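Local coordinates for protein alpha-ketoglutarate-dependent non-heme iron oxygenase EasH (Aspergillus japonicus, PDB 5M0T) that probably catalyses an iron(II)- and 2-oxoglutarate-dependent oxidation in cycloclavine biosynthesis, the pathway of an ergot alkaloid, at residues F155-T160 with G199-F204; T160-E165 with A194-G199; A164-T169 with F220-F225. All blocks are in the same frame, centred on the assembly; numbering follows the deposited sequence.

Contact 1 of 3, residues F155-T160 with G199-F204. With ZN (zinc ion), chain G; AKG (2-oxoglutaric acid), chain D.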
loop_
_atom_site.group_PDB
_atom_site.type_symbol
_atom_site.label_atom_id
_atom_site.label_comp_id
_atom_site.label_asym_id
_atom_site.label_seq_id
_atom_site.Cartn_x
_atom_site.Cartn_y
_atom_site.Cartn_z
ATOM N N PHE A 155 -9.309 15.004 -6.640
ATOM C CA PHE A 155 -10.317 15.632 -7.486
ATOM C C PHE A 155 -11.485 15.939 -6.579
ATOM O O PHE A 155 -12.256 15.044 -6.273
ATOM C CB PHE A 155 -10.783 14.683 -8.594
ATOM C CG PHE A 155 -9.704 14.297 -9.574
ATOM C CD1 PHE A 155 -8.777 13.317 -9.252
ATOM C CD2 PHE A 155 -9.665 14.861 -10.849
ATOM C CE1 PHE A 155 -7.799 12.941 -10.159
ATOM C CE2 PHE A 155 -8.684 14.493 -11.763
ATOM C CZ PHE A 155 -7.756 13.531 -11.422
ATOM N N LEU A 156 -11.618 17.186 -6.133
ATOM C CA LEU A 156 -12.657 17.544 -5.174
ATOM C C LEU A 156 -13.785 18.278 -5.876
ATOM O O LEU A 156 -13.677 19.465 -6.177
ATOM C CB LEU A 156 -12.079 18.363 -4.014
ATOM C CG LEU A 156 -12.968 18.393 -2.742
ATOM C CD1 LEU A 156 -12.180 18.808 -1.500
ATOM C CD2 LEU A 156 -14.186 19.298 -2.896
ATOM N N THR A 157 -14.881 17.574 -6.112
ATOM C CA THR A 157 -15.970 18.099 -6.907
ATOM C C THR A 157 -17.030 18.755 -6.020
ATOM O O THR A 157 -17.430 18.198 -4.999
ATOM C CB THR A 157 -16.616 16.970 -7.734
ATOM O OG1 THR A 157 -15.603 16.272 -8.461
ATOM C CG2 THR A 157 -17.661 17.517 -8.679
ATOM N N ALA A 158 -17.492 19.929 -6.440
ATOM C CA ALA A 158 -18.608 20.604 -5.804
ATOM C C ALA A 158 -19.927 19.943 -6.237
ATOM O O ALA A 158 -20.233 19.861 -7.423
ATOM C CB ALA A 158 -18.598 22.086 -6.154
ATOM N N LEU A 159 -20.692 19.457 -5.265
ATOM C CA LEU A 159 -22.004 18.864 -5.520
ATOM C C LEU A 159 -23.150 19.805 -5.189
ATOM O O LEU A 159 -24.298 19.486 -5.506
ATOM C CB LEU A 159 -22.156 17.560 -4.740
ATOM C CG LEU A 159 -21.161 16.447 -5.073
ATOM C CD1 LEU A 159 -21.392 15.239 -4.181
ATOM C CD2 LEU A 159 -21.252 16.057 -6.550
ATOM N N THR A 160 -22.838 20.912 -4.505
ATOM C CA THR A 160 -23.711 22.072 -4.375
ATOM C C THR A 160 -22.867 23.282 -4.768
ATOM O O THR A 160 -21.672 23.137 -5.030
ATOM C CB THR A 160 -24.149 22.299 -2.917
ATOM O OG1 THR A 160 -22.988 22.499 -2.100
ATOM C CG2 THR A 160 -24.953 21.128 -2.383
ATOM N N GLY A 199 -20.481 20.488 -10.129
ATOM C CA GLY A 199 -19.783 19.814 -11.217
ATOM C C GLY A 199 -18.371 20.308 -11.466
ATOM O O GLY A 199 -17.535 19.547 -11.969
ATOM N N ASP A 200 -18.095 21.574 -11.128
ATOM C CA ASP A 200 -16.719 22.095 -11.092
ATOM C C ASP A 200 -15.978 21.338 -10.008
ATOM O O ASP A 200 -16.596 20.899 -9.029
ATOM C CB ASP A 200 -16.676 23.616 -10.829
ATOM C CG ASP A 200 -17.306 24.447 -11.978
ATOM O OD1 ASP A 200 -17.496 23.894 -13.082
ATOM O OD2 ASP A 200 -17.617 25.642 -11.789
ATOM N N ALA A 201 -14.675 21.145 -10.195
ATOM C CA ALA A 201 -13.853 20.416 -9.242
ATOM C C ALA A 201 -12.599 21.188 -8.976
ATOM O O ALA A 201 -12.053 21.787 -9.894
ATOM C CB ALA A 201 -13.508 19.049 -9.769
ATOM N N VAL A 202 -12.156 21.222 -7.715
ATOM C CA VAL A 202 -10.847 21.780 -7.410
ATOM C C VAL A 202 -9.874 20.590 -7.348
ATOM O O VAL A 202 -10.126 19.605 -6.651
ATOM C CB VAL A 202 -10.839 22.715 -6.171
ATOM C CG1 VAL A 202 -11.122 21.987 -4.855
ATOM C CG2 VAL A 202 -9.502 23.438 -6.070
ATOM N N LEU A 203 -8.794 20.681 -8.129
ATOM C CA LEU A 203 -7.809 19.609 -8.279
ATOM C C LEU A 203 -6.508 20.017 -7.591
ATOM O O LEU A 203 -5.951 21.053 -7.937
ATOM C CB LEU A 203 -7.523 19.370 -9.764
ATOM C CG LEU A 203 -6.605 18.190 -10.064
ATOM C CD1 LEU A 203 -7.328 16.882 -9.796
ATOM C CD2 LEU A 203 -6.068 18.245 -11.487
ATOM N N PHE A 204 -6.027 19.215 -6.633
ATOM C CA PHE A 204 -4.753 19.494 -5.959
ATOM C C PHE A 204 -3.972 18.226 -5.620
ATOM O O PHE A 204 -4.553 17.166 -5.412
ATOM C CB PHE A 204 -4.948 20.381 -4.728
ATOM C CG PHE A 204 -5.971 19.877 -3.745
ATOM C CD1 PHE A 204 -5.602 19.016 -2.713
ATOM C CD2 PHE A 204 -7.300 20.275 -3.833
ATOM C CE1 PHE A 204 -6.544 18.554 -1.802
ATOM C CE2 PHE A 204 -8.249 19.814 -2.913
ATOM C CZ PHE A 204 -7.871 18.962 -1.897
HETATM ZN ZN ZN G . -17.660 27.483 -12.474
HETATM C C1 AKG D . -9.730 16.454 3.886
HETATM O O1 AKG D . -8.609 15.956 3.797
HETATM O O2 AKG D . -10.684 15.995 4.660
HETATM C C2 AKG D . -10.164 17.688 3.082
HETATM O O5 AKG D . -9.295 18.431 2.667
HETATM C C3 AKG D . -11.619 17.951 2.788
HETATM C C4 AKG D . -11.845 19.292 2.110
HETATM C C5 AKG D . -13.288 19.609 1.826
HETATM O O3 AKG D . -14.145 18.628 1.988
HETATM O O4 AKG D . -13.624 20.712 1.460
HETATM O O HOH W 1 -19.359 26.796 -13.248
#

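Contact 2 of 3, residues T160-E165 with A194-G199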
loop_
_atom_site.group_PDB
_atom_site.type_symbol
_atom_site.label_atom_id
_atom_site.label_comp_id
_atom_site.label_asym_id
_atom_site.label_seq_id
_atom_site.Cartn_x
_atom_site.Cartn_y
_atom_site.Cartn_z
ATOM N N THR A 160 -22.838 20.912 -4.505
ATOM C CA THR A 160 -23.711 22.072 -4.375
ATOM C C THR A 160 -22.867 23.282 -4.768
ATOM O O THR A 160 -21.672 23.137 -5.030
ATOM C CB THR A 160 -24.149 22.299 -2.917
ATOM O OG1 THR A 160 -22.988 22.499 -2.100
ATOM C CG2 THR A 160 -24.953 21.128 -2.383
ATOM N N ASP A 161 -23.464 24.478 -4.773
ATOM C CA ASP A 161 -22.676 25.715 -4.921
ATOM C C ASP A 161 -21.588 25.749 -3.849
ATOM O O ASP A 161 -21.820 25.307 -2.737
ATOM C CB ASP A 161 -23.547 26.986 -4.840
ATOM C CG ASP A 161 -24.361 27.254 -6.138
ATOM O OD1 ASP A 161 -23.911 26.989 -7.274
ATOM O OD2 ASP A 161 -25.487 27.751 -6.023
ATOM N N PHE A 162 -20.403 26.211 -4.227
ATOM C CA PHE A 162 -19.259 26.386 -3.348
ATOM C C PHE A 162 -18.988 27.889 -3.324
ATOM O O PHE A 162 -18.623 28.453 -4.360
ATOM C CB PHE A 162 -18.021 25.671 -3.912
ATOM C CG PHE A 162 -17.676 24.368 -3.244
ATOM C CD1 PHE A 162 -18.656 23.459 -2.867
ATOM C CD2 PHE A 162 -16.355 24.031 -3.042
ATOM C CE1 PHE A 162 -18.317 22.263 -2.258
ATOM C CE2 PHE A 162 -16.006 22.826 -2.450
ATOM C CZ PHE A 162 -16.990 21.942 -2.044
ATOM N N THR A 163 -19.163 28.516 -2.151
ATOM C CA THR A 163 -18.978 29.967 -1.962
ATOM C C THR A 163 -17.978 30.257 -0.826
ATOM O O THR A 163 -17.773 29.420 0.057
ATOM C CB THR A 163 -20.297 30.684 -1.605
ATOM O OG1 THR A 163 -20.678 30.353 -0.261
ATOM C CG2 THR A 163 -21.426 30.318 -2.584
ATOM N N ALA A 164 -17.368 31.441 -0.854
ATOM C CA ALA A 164 -16.514 31.873 0.239
ATOM C C ALA A 164 -17.251 31.654 1.574
ATOM O O ALA A 164 -16.720 30.970 2.464
ATOM C CB ALA A 164 -16.121 33.327 0.077
ATOM N N GLU A 165 -18.488 32.153 1.653
ATOM C CA GLU A 165 -19.306 32.098 2.860
ATOM C C GLU A 165 -19.764 30.698 3.301
ATOM O O GLU A 165 -19.826 30.428 4.499
ATOM C CB GLU A 165 -20.533 32.996 2.691
ATOM C CG GLU A 165 -20.186 34.484 2.746
ATOM C CD GLU A 165 -20.514 35.123 4.098
ATOM O OE1 GLU A 165 -21.652 34.922 4.582
ATOM O OE2 GLU A 165 -19.672 35.858 4.674
ATOM N N ALA A 194 -12.146 27.964 -3.130
ATOM C CA ALA A 194 -12.403 27.517 -4.509
ATOM C C ALA A 194 -13.888 27.722 -4.801
ATOM O O ALA A 194 -14.727 26.828 -4.633
ATOM C CB ALA A 194 -11.982 26.068 -4.710
ATOM N N VAL A 195 -14.205 28.933 -5.224
ATOM C CA VAL A 195 -15.577 29.293 -5.554
ATOM C C VAL A 195 -15.959 28.577 -6.857
ATOM O O VAL A 195 -15.243 28.688 -7.843
ATOM C CB VAL A 195 -15.729 30.818 -5.675
ATOM C CG1 VAL A 195 -17.128 31.171 -6.143
ATOM C CG2 VAL A 195 -15.441 31.484 -4.329
ATOM N N MET A 196 -17.074 27.852 -6.855
ATOM C CA MET A 196 -17.349 26.843 -7.885
ATOM C C MET A 196 -18.823 26.528 -7.962
ATOM O O MET A 196 -19.498 26.553 -6.955
ATOM C CB MET A 196 -16.638 25.530 -7.541
ATOM C CG MET A 196 -15.162 25.461 -7.879
ATOM S SD MET A 196 -14.483 23.808 -7.630
ATOM C CE MET A 196 -14.768 23.569 -5.862
ATOM N N ASN A 197 -19.319 26.224 -9.169
ATOM C CA ASN A 197 -20.676 25.720 -9.347
ATOM C C ASN A 197 -20.694 24.211 -9.291
ATOM O O ASN A 197 -19.639 23.599 -9.351
ATOM C CB ASN A 197 -21.239 26.232 -10.664
ATOM C CG ASN A 197 -21.501 27.725 -10.614
ATOM O OD1 ASN A 197 -20.914 28.510 -11.352
ATOM N ND2 ASN A 197 -22.371 28.132 -9.691
ATOM N N PRO A 198 -21.890 23.599 -9.165
ATOM C CA PRO A 198 -21.936 22.138 -9.104
ATOM C C PRO A 198 -21.327 21.492 -10.337
ATOM O O PRO A 198 -21.611 21.929 -11.446
ATOM C CB PRO A 198 -23.431 21.834 -9.038
ATOM C CG PRO A 198 -24.023 23.034 -8.379
ATOM C CD PRO A 198 -23.213 24.189 -8.881
ATOM N N GLY A 199 -20.481 20.488 -10.129
ATOM C CA GLY A 199 -19.783 19.814 -11.217
ATOM C C GLY A 199 -18.371 20.308 -11.466
ATOM O O GLY A 199 -17.535 19.547 -11.969
#

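Contact 3 of 3, residues A164-T169 with F220-F225. With AKG (2-oxoglutaric acid), chain D.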
loop_
_atom_site.group_PDB
_atom_site.type_symbol
_atom_site.label_atom_id
_atom_site.label_comp_id
_atom_site.label_asym_id
_atom_site.label_seq_id
_atom_site.Cartn_x
_atom_site.Cartn_y
_atom_site.Cartn_z
ATOM N N ALA A 164 -17.368 31.441 -0.854
ATOM C CA ALA A 164 -16.514 31.873 0.239
ATOM C C ALA A 164 -17.251 31.654 1.574
ATOM O O ALA A 164 -16.720 30.970 2.464
ATOM C CB ALA A 164 -16.121 33.327 0.077
ATOM N N GLU A 165 -18.488 32.153 1.653
ATOM C CA GLU A 165 -19.306 32.098 2.860
ATOM C C GLU A 165 -19.764 30.698 3.301
ATOM O O GLU A 165 -19.826 30.428 4.499
ATOM C CB GLU A 165 -20.533 32.996 2.691
ATOM C CG GLU A 165 -20.186 34.484 2.746
ATOM C CD GLU A 165 -20.514 35.123 4.098
ATOM O OE1 GLU A 165 -21.652 34.922 4.582
ATOM O OE2 GLU A 165 -19.672 35.858 4.674
ATOM N N ASN A 166 -20.089 29.815 2.358
ATOM C CA ASN A 166 -20.669 28.507 2.712
ATOM C C ASN A 166 -19.644 27.398 2.948
ATOM O O ASN A 166 -20.032 26.252 3.154
ATOM C CB ASN A 166 -21.788 28.080 1.723
ATOM C CG ASN A 166 -21.289 27.398 0.466
ATOM O OD1 ASN A 166 -20.090 27.166 0.271
ATOM N ND2 ASN A 166 -22.244 27.069 -0.414
ATOM N N GLY A 167 -18.352 27.731 2.916
ATOM C CA GLY A 167 -17.299 26.785 3.282
ATOM C C GLY A 167 -16.492 26.184 2.137
ATOM O O GLY A 167 -15.823 25.155 2.323
ATOM N N ALA A 168 -16.501 26.833 0.972
ATOM C CA ALA A 168 -15.683 26.372 -0.159
ATOM C C ALA A 168 -14.251 26.082 0.279
ATOM O O ALA A 168 -13.657 26.855 1.031
ATOM C CB ALA A 168 -15.694 27.383 -1.302
ATOM N N THR A 169 -13.728 24.957 -0.205
ATOM C CA THR A 169 -12.402 24.461 0.117
ATOM C C THR A 169 -11.379 25.545 -0.115
ATOM O O THR A 169 -11.410 26.193 -1.150
ATOM C CB THR A 169 -12.060 23.238 -0.755
ATOM O OG1 THR A 169 -13.126 22.294 -0.672
ATOM C CG2 THR A 169 -10.785 22.561 -0.297
ATOM N N PHE A 220 -27.555 26.590 4.612
ATOM C CA PHE A 220 -27.025 25.918 3.418
ATOM C C PHE A 220 -26.098 24.761 3.795
ATOM O O PHE A 220 -25.101 24.968 4.516
ATOM C CB PHE A 220 -26.273 26.917 2.537
ATOM C CG PHE A 220 -26.068 26.456 1.119
ATOM C CD1 PHE A 220 -24.976 25.671 0.776
ATOM C CD2 PHE A 220 -26.985 26.802 0.126
ATOM C CE1 PHE A 220 -24.798 25.250 -0.546
ATOM C CE2 PHE A 220 -26.809 26.388 -1.184
ATOM C CZ PHE A 220 -25.713 25.625 -1.526
ATOM N N LEU A 221 -26.434 23.559 3.308
ATOM C CA LEU A 221 -25.582 22.379 3.438
ATOM C C LEU A 221 -24.660 22.338 2.231
ATOM O O LEU A 221 -25.124 22.142 1.107
ATOM C CB LEU A 221 -26.405 21.096 3.482
ATOM C CG LEU A 221 -27.417 20.987 4.610
ATOM C CD1 LEU A 221 -28.636 20.242 4.078
ATOM C CD2 LEU A 221 -26.842 20.332 5.872
ATOM N N ARG A 222 -23.368 22.520 2.474
ATOM C CA ARG A 222 -22.348 22.586 1.415
ATOM C C ARG A 222 -21.782 21.179 1.202
ATOM O O ARG A 222 -21.154 20.633 2.096
ATOM C CB ARG A 222 -21.280 23.631 1.807
ATOM C CG ARG A 222 -19.976 23.675 1.014
ATOM C CD ARG A 222 -19.075 22.518 1.397
ATOM N NE ARG A 222 -17.669 22.808 1.378
ATOM C CZ ARG A 222 -16.721 21.905 1.630
ATOM N NH1 ARG A 222 -17.007 20.624 1.906
ATOM N NH2 ARG A 222 -15.458 22.291 1.576
ATOM N N ARG A 223 -22.042 20.583 0.038
ATOM C CA ARG A 223 -21.671 19.190 -0.220
ATOM C C ARG A 223 -20.501 19.117 -1.194
ATOM O O ARG A 223 -20.621 19.547 -2.338
ATOM C CB ARG A 223 -22.856 18.408 -0.778
ATOM C CG ARG A 223 -22.519 16.949 -1.070
ATOM C CD ARG A 223 -23.677 15.962 -0.964
ATOM N NE ARG A 223 -24.997 16.479 -1.326
ATOM C CZ ARG A 223 -26.082 15.716 -1.476
ATOM N NH1 ARG A 223 -26.030 14.388 -1.319
ATOM N NH2 ARG A 223 -27.236 16.285 -1.807
ATOM N N GLY A 224 -19.377 18.588 -0.727
ATOM C CA GLY A 224 -18.196 18.357 -1.558
ATOM C C GLY A 224 -17.969 16.878 -1.796
ATOM O O GLY A 224 -18.536 16.041 -1.090
ATOM N N PHE A 225 -17.124 16.560 -2.778
ATOM C CA PHE A 225 -16.883 15.176 -3.199
ATOM C C PHE A 225 -15.400 14.966 -3.474
ATOM O O PHE A 225 -14.972 15.060 -4.622
ATOM C CB PHE A 225 -17.759 14.904 -4.432
ATOM C CG PHE A 225 -17.530 13.586 -5.107
ATOM C CD1 PHE A 225 -17.135 12.454 -4.415
ATOM C CD2 PHE A 225 -17.762 13.474 -6.469
ATOM C CE1 PHE A 225 -16.943 11.253 -5.072
ATOM C CE2 PHE A 225 -17.570 12.279 -7.126
ATOM C CZ PHE A 225 -17.159 11.167 -6.428
HETATM C C1 AKG D . -9.730 16.454 3.886
HETATM O O1 AKG D . -8.609 15.956 3.797
HETATM O O2 AKG D . -10.684 15.995 4.660
HETATM C C2 AKG D . -10.164 17.688 3.082
HETATM O O5 AKG D . -9.295 18.431 2.667
HETATM C C3 AKG D . -11.619 17.951 2.788
HETATM C C4 AKG D . -11.845 19.292 2.110
HETATM C C5 AKG D . -13.288 19.609 1.826
HETATM O O3 AKG D . -14.145 18.628 1.988
HETATM O O4 AKG D . -13.624 20.712 1.460
#

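Contact 1 of 3, residues F155-T160 with G199-F204
Phe155 and Leu203 face each other across two antiparallel strands as a non-hydrogen-bonded pair. Leu203 CD1 sits over one face of the Phe155 ring, 3.4 Å from its centroid, a CH-pi contact. Leu203 CG is anti to the backbone N (chi1 -175°), and its end leans back to the ring. Thr157 and Ala201 form the other close pair on this face; Thr157 OG1 lies 3.7 Å from Ala201 CB.

On the reverse face, Leu156 CB touches Val202 CG1 at 3.8 Å. Leu156 CD1 reaches C5 of 2-oxoglutarate at 3.6 Å, so Leu156 lines the cosubstrate pocket.

Backbone bonds set the register. Leu156 and Val202 bond both ways, Val202 N to Leu156 O at 2.8 Å. Just before strand 201-205 begins, Asp200 O accepts from Ala158 N, and Gly199 N bonds Ala158 O at 2.8 Å. The end of Asp200 leads away from strand 152-158; OD2 binds zinc at 2.0 Å, together with Glu37 and a water, while OD1 takes the Gly38 N-H.

The two strands are neighbours in the main sheet of this cupin-type fold. Strand 33-37 flanks 201-205, strand 222-231 flanks 152-158, and helix 95-105 packs on Phe155 and Leu203.

Contact 2 of 3, residues T160-E165 with A194-G199
Phe162 and Met196 form a single antiparallel beta bridge, a hydrogen-bonded pair between two irregular loops of the cupin-type fold. One loop leaves strand 152-158 and the other leads into strand 201-205. The bridge therefore carries the pairing of those strands outward into the loops.

The backbone supplies two hydrogen bonds. Phe162 N gives to Met196 O at 2.9 Å. Met196 N returns a bond to Phe162 O at 3.0 Å, and Val195 CA adds a CA-H...O contact to the same oxygen.

The buried packing is between Phe162 and Met196. Their side chains run side by side and point the same way. Met196 bends at its last torsion (chi3 -61°), which brings the terminal methyl CE to 3.3 Å from Phe162 CD2. CE approaches the ring obliquely. Ala194 O lies in the plane of the same ring, at its edge, 3.6 Å from CD2. Beyond the two loops, Phe162 packs on Leu156 and Thr169, close to the 2-oxoglutarate site, while Met196 packs on Val202 and Ala158. Val195 makes a separate, exposed contact, with CG2 4.0 Å from Ala164 N.

The polar side-chain contacts are at the surface. Thr160 OG1 gives a hydrogen bond to Asp161 O and accepts one from Arg223 N. Asp161 and Asn197 lie alongside each other, with carboxylate and amide planes 70° apart. Pro198 packs beside them: its CD is 3.3 Å from Asp161 OD1, and its CG rests on the Thr160 carbonyl carbon. The Asn197 ND2 bond to Asp161 OD1 is 3.1 Å long; OD1 lies close to the amide plane, but ND2 meets it from above the carboxylate plane.

Contact 3 of 3, residues A164-T169 with F220-F225
The arginine that grips 2-oxoglutarate in this iron(II) oxygenase is held here by a loop. Arg222 opens strand 222-231. Segment 164-169 begins with a type I beta turn, Ala164 to Gly167, and ends at Thr169 of the cosubstrate pocket.

Arg222 leaves the backbone with CG anti to the N (chi1 168°), then bends at chi2 and chi3, which brings the guanidinium to Gly167 O. That oxygen meets it on its NE and NH2 side. NH2 gives it a hydrogen bond of 3.0 Å, bent to 131° at the hydrogen, and NE adds a weak one of 3.1 Å. Gly167 has backbone angles that call for glycine.

Thr169 OG1 donates a hydrogen bond to O4 of 2-oxoglutarate at 2.7 Å. Arg222 NH2 is also bonded to O4, but at 2.4 Å the contact is very short and its exact length is doubtful. NH1 reaches O3 by a weak bond. C5 of 2-oxoglutarate lies in the guanidinium plane, at its edge.

Asn166 packs on the aliphatic part of Arg222. Its backbone O rests 3.2 Å from Arg222 CB, and its amide crosses the arginine chain at about a right angle. ND2 lies obliquely at the Phe220 ring, 3.1 Å from CE1, with amide and ring planes 29° apart. ND2 hydrogen-bonds Asp161 O.

Binding the far carboxylate of 2-oxoglutarate with an arginine and a hydroxyl is characteristic of 2-oxoglutarate-dependent oxygenases, which are built on the double-stranded beta-helix.

In the fold
Contacts 1 and 3 are buried; contact 2 is partly exposed and lies farther from the centre of the chain than contact 1. Contact 1 is regular strand pairing, contact 2 a lone bridge between loops, and contact 3 mainly side-chain bonding to a backbone carbonyl and the cosubstrate. Segment 155-160 runs on into the loop of contact 2, and 160-165 into that of contact 3. Strands 152-158 and 222-231 are sheet neighbours, so contacts 1 and 3 reach the same sheet. Both touch 2-oxoglutarate, one with an apolar leucine, the other with polar groups. Phe162 CE2 packs on Thr169 OG1, and Ala194 N meets Thr169 O, tying contact 2 to the pocket.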